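Local coordinates for hypothetical protein PAE2307 (Pyrobaculum aerophilum, PDB 1WVQ), which is of unconfirmed function but belongs to a family of adenosine-specific kinases and carries a stable phosphorylated histidine, at residues Lys30-Leu35 with Phe48-Cys53. Numbering follows the deposited sequence.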
ATOM      1  N   LYS A  30       8.031   2.221  19.700  1.00  9.46           N
ATOM      2  CA  LYS A  30       8.343   1.169  18.735  1.00  9.57           C
ATOM      3  C   LYS A  30       8.828   1.745  17.400  1.00  9.46           C
ATOM      4  O   LYS A  30       9.411   1.033  16.589  1.00  9.80           O
ATOM      5  CB  LYS A  30       7.121   0.271  18.521  1.00  9.68           C
ATOM      6  CG  LYS A  30       7.433  -1.042  17.794  1.00  9.19           C
ATOM      7  CD  LYS A  30       6.328  -2.085  17.993  1.00  9.28           C
ATOM      8  CE  LYS A  30       5.043  -1.753  17.239  1.00  9.31           C
ATOM      9  NZ  LYS A  30       5.172  -2.036  15.778  1.00 10.23           N
ATOM     10  N   THR A  31       8.598   3.034  17.180  1.00  9.28           N
ATOM     11  CA  THR A  31       9.030   3.690  15.950  1.00  8.94           C
ATOM     12  C   THR A  31      10.504   3.431  15.624  1.00  9.81           C
ATOM     13  O   THR A  31      10.855   3.131  14.477  1.00  9.39           O
ATOM     14  CB  THR A  31       8.824   5.226  16.038  1.00  8.47           C
ATOM     15  OG1 THR A  31       7.424   5.523  16.049  1.00  9.71           O
ATOM     16  CG2 THR A  31       9.472   5.933  14.848  1.00  9.18           C
ATOM     17  N   VAL A  32      11.366   3.541  16.628  1.00  9.60           N
ATOM     18  CA  VAL A  32      12.790   3.353  16.389  1.00  9.77           C
ATOM     19  C   VAL A  32      13.127   1.968  15.840  1.00  9.42           C
ATOM     20  O   VAL A  32      13.943   1.850  14.929  1.00  9.78           O
ATOM     21  CB  VAL A  32      13.622   3.644  17.668  1.00 10.23           C
ATOM     22  CG1 VAL A  32      13.426   2.554  18.691  1.00 12.85           C
ATOM     23  CG2 VAL A  32      15.094   3.789  17.310  1.00 11.10           C
ATOM     24  N   GLU A  33      12.497   0.924  16.369  1.00  8.79           N
ATOM     25  CA  GLU A  33      12.768  -0.423  15.879  1.00  9.26           C
ATOM     26  C   GLU A  33      12.144  -0.660  14.508  1.00  8.41           C
ATOM     27  O   GLU A  33      12.762  -1.278  13.638  1.00  9.04           O
ATOM     28  CB  GLU A  33      12.266  -1.469  16.877  1.00  9.98           C
ATOM     29  CG  GLU A  33      13.025  -1.424  18.201  1.00  9.89           C
ATOM     30  CD  GLU A  33      12.957  -2.722  18.990  1.00 12.87           C
ATOM     31  OE1 GLU A  33      12.675  -3.784  18.395  1.00 12.47           O
ATOM     32  OE2 GLU A  33      13.217  -2.673  20.208  1.00 13.29           O
ATOM     33  N   ASP A  34      10.932  -0.163  14.298  1.00  8.60           N
ATOM     34  CA  ASP A  34      10.288  -0.363  13.008  1.00  8.62           C
ATOM     35  C   ASP A  34      11.028   0.350  11.880  1.00  8.41           C
ATOM     36  O   ASP A  34      11.119  -0.171  10.768  1.00 10.02           O
ATOM     37  CB  ASP A  34       8.823   0.081  13.060  1.00  8.99           C
ATOM     38  CG  ASP A  34       7.957  -0.853  13.905  1.00 11.12           C
ATOM     39  OD1 ASP A  34       8.404  -1.980  14.226  1.00 11.15           O
ATOM     40  OD2 ASP A  34       6.814  -0.468  14.233  1.00 12.01           O
ATOM     41  N   LEU A  35      11.569   1.533  12.159  1.00  8.52           N
ATOM     42  CA  LEU A  35      12.321   2.258  11.143  1.00  8.34           C
ATOM     43  C   LEU A  35      13.645   1.541  10.872  1.00  9.23           C
ATOM     44  O   LEU A  35      14.092   1.462   9.731  1.00  9.02           O
ATOM     45  CB  LEU A  35      12.562   3.710  11.579  1.00  9.56           C
ATOM     46  CG  LEU A  35      11.336   4.633  11.507  1.00  9.77           C
ATOM     47  CD1 LEU A  35      11.712   6.017  12.000  1.00 11.06           C
ATOM     48  CD2 LEU A  35      10.822   4.706  10.069  1.00 11.49           C
ATOM     49  N   PHE A  48      23.325   3.420   7.848  1.00 11.88           N
ATOM     50  CA  PHE A  48      22.370   4.408   8.325  1.00 11.63           C
ATOM     51  C   PHE A  48      22.459   4.708   9.809  1.00 12.33           C
ATOM     52  O   PHE A  48      23.117   4.005  10.577  1.00 12.93           O
ATOM     53  CB  PHE A  48      20.957   3.898   8.048  1.00 12.68           C
ATOM     54  CG  PHE A  48      20.656   2.603   8.743  1.00 16.25           C
ATOM     55  CD1 PHE A  48      21.087   1.392   8.205  1.00 17.69           C
ATOM     56  CD2 PHE A  48      20.038   2.599   9.991  1.00 18.30           C
ATOM     57  CE1 PHE A  48      20.918   0.196   8.902  1.00 19.99           C
ATOM     58  CE2 PHE A  48      19.862   1.409  10.701  1.00 21.80           C
ATOM     59  CZ  PHE A  48      20.305   0.203  10.154  1.00 22.01           C
ATOM     60  N   GLY A  49      21.751   5.766  10.185  1.00 11.27           N
ATOM     61  CA  GLY A  49      21.643   6.182  11.565  1.00 11.87           C
ATOM     62  C   GLY A  49      20.209   6.662  11.677  1.00 11.87           C
ATOM     63  O   GLY A  49      19.741   7.398  10.813  1.00 11.90           O
ATOM     64  N   ILE A  50      19.494   6.215  12.703  1.00 10.68           N
ATOM     65  CA  ILE A  50      18.113   6.648  12.890  1.00 11.56           C
ATOM     66  C   ILE A  50      17.914   7.066  14.342  1.00 10.70           C
ATOM     67  O   ILE A  50      18.354   6.380  15.263  1.00 11.80           O
ATOM     68  CB  ILE A  50      17.085   5.527  12.476  1.00 13.44           C
ATOM     69  CG1 ILE A  50      15.644   6.007  12.711  1.00 15.01           C
ATOM     70  CG2 ILE A  50      17.392   4.230  13.197  1.00 16.40           C
ATOM     71  CD1 ILE A  50      15.086   5.743  14.106  1.00 15.84           C
ATOM     72  N   ALA A  51      17.286   8.221  14.531  1.00 10.45           N
ATOM     73  CA  ALA A  51      17.017   8.734  15.869  1.00 10.18           C
ATOM     74  C   ALA A  51      15.561   9.180  15.939  1.00 10.03           C
ATOM     75  O   ALA A  51      15.020   9.713  14.970  1.00 10.82           O
ATOM     76  CB  ALA A  51      17.952   9.897  16.185  1.00 10.89           C
ATOM     77  N   PHE A  52      14.933   8.954  17.088  1.00 10.68           N
ATOM     78  CA  PHE A  52      13.527   9.296  17.297  1.00 11.20           C
ATOM     79  C   PHE A  52      13.326  10.016  18.626  1.00 11.04           C
ATOM     80  O   PHE A  52      13.832   9.577  19.655  1.00 11.05           O
ATOM     81  CB  PHE A  52      12.690   8.013  17.266  1.00 11.87           C
ATOM     82  CG  PHE A  52      11.265   8.190  17.721  1.00 10.70           C
ATOM     83  CD1 PHE A  52      10.364   8.934  16.972  1.00 12.51           C
ATOM     84  CD2 PHE A  52      10.817   7.570  18.883  1.00 12.66           C
ATOM     85  CE1 PHE A  52       9.033   9.056  17.371  1.00 11.41           C
ATOM     86  CE2 PHE A  52       9.489   7.684  19.295  1.00 11.96           C
ATOM     87  CZ  PHE A  52       8.593   8.425  18.538  1.00 11.98           C
ATOM     88  N   CYS A  53      12.582  11.117  18.596  1.00 11.16           N
ATOM     89  CA  CYS A  53      12.317  11.890  19.805  1.00 10.54           C
ATOM     90  C   CYS A  53      11.097  11.387  20.571  1.00 11.06           C
ATOM     91  O   CYS A  53       9.965  11.729  20.239  1.00 11.15           O
ATOM     92  CB  CYS A  53      12.109  13.367  19.458  1.00 11.65           C
ATOM     93  SG  CYS A  53      13.592  14.205  18.873  1.00 15.00           S
TER
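T31 sits squarely over one face of the F52 ring, its CB 3.9 Å from the ring centroid and only 3° off the ring normal, a CH-pi contact. CG2, anti to the backbone N of T31, reaches the same face and comes within 3.8 Å of F52 CD1. Threonine suits the place because its methyl and CB meet the aromatic face while OG1 hydrogen-bonds back to the carbonyl of F28, which satisfies a buried hydroxyl. The F52 side chain extends anti to its own backbone N (chi1 169°), and this carries the ring out from the strand to lie face-on against T31.

The remaining contacts are aliphatic. The CG1-CD1 arm of I50 is long enough to reach V32 and L35, which meet it with methyls: CD1 lies 3.8 Å from V32 CG2 and 4.0 Å from L35 CD1, the leucine crossing at about a right angle. No hydrogen bond joins the segments.

On the helix side turned from the strand, K30 NZ bridges to D34 OD2 at 2.7 Å, using its syn lone pair; K30 also pairs with E108, and D34 OD1 with K166 of a second subunit.

Residues 31-35 run roughly antiparallel (157°) to 48-53. Strand 20-25, helix 31-40 and strand 47-53 form a beta-alpha-beta crossover, its helix on one face of the antiparallel sheet and helix 68-81 on the other, a three-layer alpha-beta-alpha packing.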